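Local coordinates for antibiotic biosynthesis monooxygenase family protein (Shewanella oneidensis, PDB 2BBE) that is of unknown function but belongs to the antibiotic biosynthesis monooxygenase family and may act as a monooxygenase, at the interface of chains A and B. Numbering follows the deposited sequence. Chains: chain A/B, hypothetical protein SO0527.

The interface of chains A and B. Residues chain A 17, 49, 51, 65, 67, 105; chain B 17, 49, 51, 65, 67.
Two beta-sheets, one from each chain, face each other across a two-fold axis in what is probably the dimer of this family, one pair within the deposited four-chain assembly, and at the axis two arginines stack while each grips a glutamate of the opposite strand 47-55. The guanidinium planes of A:Arg49 and B:Arg49 lie 12° apart, face over face, with A:Arg49 CZ 3.4 Å from B:Arg49 CZ. Each guanidinium then meets the partner's carboxylate end-on along its edge: A:Arg49 NH1 donates to B:Glu51 OE1 at 2.8 Å, nearly straight, and A:Arg49 NH2 to B:Glu51 OE2 at 2.9 Å. With the planes turned 30° apart, OE1 is met from above the carboxylate plane while OE2 keeps its syn lone pair. B:Arg49 holds A:Glu51 in the same way, and in each chain Arg49 NE and Glu51 OE2, 3.9 Å apart in a longer salt bridge, link the two pairs into a ring; the carboxylates should offset the repulsion between the stacked cations. Each arginine leaves its strand with CG anti to the backbone N and bends about the CG-CD bond (chi3 -56°), which lays the guanidinium across the axis; the glutamate runs out straight beyond CG. From the flank, A:Lys67 NZ makes a weak bond to B:Glu51 OE1 at 3.4 Å, adding positive charge that would favour an ionised carboxylate. Beside this charged cluster the valines meet tip to tip, A:Val65 CG1 3.7 Å from B:Val65 CG1, flanked by the looser A:Val17 and B:Val17. A:Gln105 crosses B:Glu51 obliquely, its amide NE2 3.5 Å from B:Glu51 CG, and may steady the lysine from the second shell: its OE1 accepts A:Lys67 NZ at 3.1 Å, the amine standing above the amide carbonyl plane.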
ATOM      1  N   VAL A  17     -10.616   0.485 -10.975  1.00  9.46           N
ATOM      2  CA  VAL A  17     -10.637  -0.966 -11.116  1.00  8.87           C
ATOM      3  C   VAL A  17     -11.030  -1.277 -12.561  1.00  9.04           C
ATOM      4  O   VAL A  17     -12.089  -0.847 -13.028  1.00  9.60           O
ATOM      5  CB  VAL A  17     -11.616  -1.646 -10.133  1.00  8.40           C
ATOM      6  CG1 VAL A  17     -11.639  -3.171 -10.369  1.00  9.64           C
ATOM      7  CG2 VAL A  17     -11.220  -1.335  -8.660  1.00 10.79           C
ATOM      8  N   ARG A  49      -0.440   3.240  -7.227  1.00  9.63           N
ATOM      9  CA  ARG A  49      -0.662   1.813  -7.222  1.00 10.58           C
ATOM     10  C   ARG A  49      -1.079   1.368  -8.608  1.00  9.51           C
ATOM     11  O   ARG A  49      -1.898   2.022  -9.289  1.00  9.10           O
ATOM     12  CB  ARG A  49      -1.760   1.430  -6.191  1.00 10.73           C
ATOM     13  CG  ARG A  49      -2.157  -0.012  -6.199  1.00 11.49           C
ATOM     14  CD  ARG A  49      -3.326  -0.307  -5.215  1.00 11.71           C
ATOM     15  NE  ARG A  49      -3.007   0.120  -3.849  1.00 12.67           N
ATOM     16  CZ  ARG A  49      -3.916   0.418  -2.921  1.00 12.95           C
ATOM     17  NH1 ARG A  49      -5.214   0.342  -3.205  1.00 11.48           N
ATOM     18  NH2 ARG A  49      -3.531   0.771  -1.704  1.00 13.09           N
ATOM     19  N   GLU A  51      -1.678  -2.566  -9.746  1.00 10.00           N
ATOM     20  CA  GLU A  51      -1.531  -3.970  -9.395  1.00  9.80           C
ATOM     21  C   GLU A  51      -2.406  -4.828 -10.293  1.00 10.00           C
ATOM     22  O   GLU A  51      -3.594  -4.541 -10.471  1.00  9.86           O
ATOM     23  CB  GLU A  51      -1.929  -4.192  -7.936  1.00 10.57           C
ATOM     24  CG  GLU A  51      -1.001  -3.472  -6.960  1.00 10.60           C
ATOM     25  CD  GLU A  51      -1.463  -3.619  -5.524  1.00 14.79           C
ATOM     26  OE1 GLU A  51      -2.487  -4.304  -5.271  1.00 16.74           O
ATOM     27  OE2 GLU A  51      -0.787  -3.048  -4.643  1.00 15.51           O
ATOM     28  N   VAL A  65      -5.990  -3.131 -10.335  1.00  9.49           N
ATOM     29  CA  VAL A  65      -6.400  -2.317  -9.199  1.00 10.08           C
ATOM     30  C   VAL A  65      -5.398  -1.172  -9.113  1.00 10.55           C
ATOM     31  O   VAL A  65      -4.184  -1.397  -8.945  1.00  9.83           O
ATOM     32  CB  VAL A  65      -6.413  -3.161  -7.900  1.00 10.10           C
ATOM     33  CG1 VAL A  65      -6.533  -2.242  -6.636  1.00 11.20           C
ATOM     34  CG2 VAL A  65      -7.568  -4.203  -7.987  1.00 10.86           C
ATOM     35  N   LYS A  67      -4.370   3.223  -8.375  1.00  9.29           N
ATOM     36  CA  LYS A  67      -4.553   4.486  -7.638  0.50  9.09           C
ATOM     37  C   LYS A  67      -3.577   5.535  -8.162  1.00  8.85           C
ATOM     38  O   LYS A  67      -2.394   5.244  -8.399  1.00  9.04           O
ATOM     39  CB  LYS A  67      -4.390   4.288  -6.118  0.50  9.29           C
ATOM     40  CG  LYS A  67      -5.027   5.399  -5.261  0.50  8.65           C
ATOM     41  CD  LYS A  67      -4.727   5.260  -3.743  0.50  9.01           C
ATOM     42  CE  LYS A  67      -5.472   4.098  -3.069  0.50  9.19           C
ATOM     43  NZ  LYS A  67      -5.226   4.025  -1.549  0.50  8.44           N
ATOM     44  N   GLN A 105     -11.771   7.263  -2.737  1.00 11.25           N
ATOM     45  CA  GLN A 105     -11.632   6.431  -1.562  1.00 11.89           C
ATOM     46  C   GLN A 105     -12.387   7.044  -0.401  1.00 12.36           C
ATOM     47  O   GLN A 105     -12.412   8.267  -0.250  1.00 12.24           O
ATOM     48  CB  GLN A 105     -10.157   6.210  -1.206  1.00 11.28           C
ATOM     49  CG  GLN A 105      -9.949   5.110  -0.137  1.00 13.01           C
ATOM     50  CD  GLN A 105      -8.478   4.910   0.256  1.00 13.46           C
ATOM     51  OE1 GLN A 105      -7.579   5.573  -0.268  1.00 18.12           O
ATOM     52  NE2 GLN A 105      -8.242   4.014   1.189  1.00 11.42           N
TER
ATOM     53  N   VAL B  17     -12.170  -8.061  -4.503  1.00  9.46           N
ATOM     54  CA  VAL B  17     -12.911  -6.864  -4.880  1.00  8.87           C
ATOM     55  C   VAL B  17     -14.399  -7.179  -4.711  1.00  9.04           C
ATOM     56  O   VAL B  17     -14.909  -8.131  -5.311  1.00  9.60           O
ATOM     57  CB  VAL B  17     -12.617  -6.412  -6.327  1.00  8.40           C
ATOM     58  CG1 VAL B  17     -13.472  -5.178  -6.688  1.00  9.64           C
ATOM     59  CG2 VAL B  17     -11.105  -6.088  -6.504  1.00 10.79           C
ATOM     60  N   ARG B  49      -4.995  -5.047   3.535  1.00  9.63           N
ATOM     61  CA  ARG B  49      -5.655  -3.913   2.932  1.00 10.58           C
ATOM     62  C   ARG B  49      -7.154  -4.106   3.016  1.00  9.51           C
ATOM     63  O   ARG B  49      -7.689  -5.211   2.777  1.00  9.10           O
ATOM     64  CB  ARG B  49      -5.225  -3.752   1.447  1.00 10.73           C
ATOM     65  CG  ARG B  49      -5.950  -2.684   0.692  1.00 11.49           C
ATOM     66  CD  ARG B  49      -5.543  -2.642  -0.809  1.00 11.71           C
ATOM     67  NE  ARG B  49      -4.094  -2.482  -0.974  1.00 12.67           N
ATOM     68  CZ  ARG B  49      -3.413  -2.855  -2.058  1.00 12.95           C
ATOM     69  NH1 ARG B  49      -4.045  -3.421  -3.084  1.00 11.48           N
ATOM     70  NH2 ARG B  49      -2.108  -2.646  -2.127  1.00 13.09           N
ATOM     71  N   GLU B  51      -9.965  -1.305   1.837  1.00 10.00           N
ATOM     72  CA  GLU B  51     -10.216   0.064   1.416  1.00  9.80           C
ATOM     73  C   GLU B  51     -11.593   0.173   0.784  1.00 10.00           C
ATOM     74  O   GLU B  51     -11.949  -0.627  -0.087  1.00  9.86           O
ATOM     75  CB  GLU B  51      -9.157   0.506   0.406  1.00 10.57           C
ATOM     76  CG  GLU B  51      -7.756   0.560   1.011  1.00 10.60           C
ATOM     77  CD  GLU B  51      -6.703   0.904  -0.024  1.00 14.79           C
ATOM     78  OE1 GLU B  51      -7.053   1.132  -1.209  1.00 16.74           O
ATOM     79  OE2 GLU B  51      -5.516   0.952   0.362  1.00 15.51           O
ATOM     80  N   VAL B  65     -11.887  -2.814  -1.808  1.00  9.49           N
ATOM     81  CA  VAL B  65     -10.673  -3.360  -2.398  1.00 10.08           C
ATOM     82  C   VAL B  65      -9.841  -3.896  -1.239  1.00 10.55           C
ATOM     83  O   VAL B  65      -9.461  -3.140  -0.324  1.00  9.83           O
ATOM     84  CB  VAL B  65      -9.911  -2.267  -3.188  1.00 10.10           C
ATOM     85  CG1 VAL B  65      -8.462  -2.744  -3.550  1.00 11.20           C
ATOM     86  CG2 VAL B  65     -10.741  -1.885  -4.450  1.00 10.86           C
ATOM     87  N   LYS B  67      -7.064  -7.025   0.608  1.00  9.29           N
ATOM     88  CA  LYS B  67      -5.943  -7.976   0.508  0.50  9.09           C
ATOM     89  C   LYS B  67      -5.686  -8.615   1.870  1.00  8.85           C
ATOM     90  O   LYS B  67      -5.692  -7.933   2.907  1.00  9.04           O
ATOM     91  CB  LYS B  67      -4.669  -7.300  -0.035  0.50  9.29           C
ATOM     92  CG  LYS B  67      -3.632  -8.278  -0.620  0.50  8.65           C
ATOM     93  CD  LYS B  67      -2.297  -7.595  -1.028  0.50  9.01           C
ATOM     94  CE  LYS B  67      -2.408  -6.718  -2.284  0.50  9.19           C
ATOM     95  NZ  LYS B  67      -1.059  -6.115  -2.720  0.50  8.44           N
TER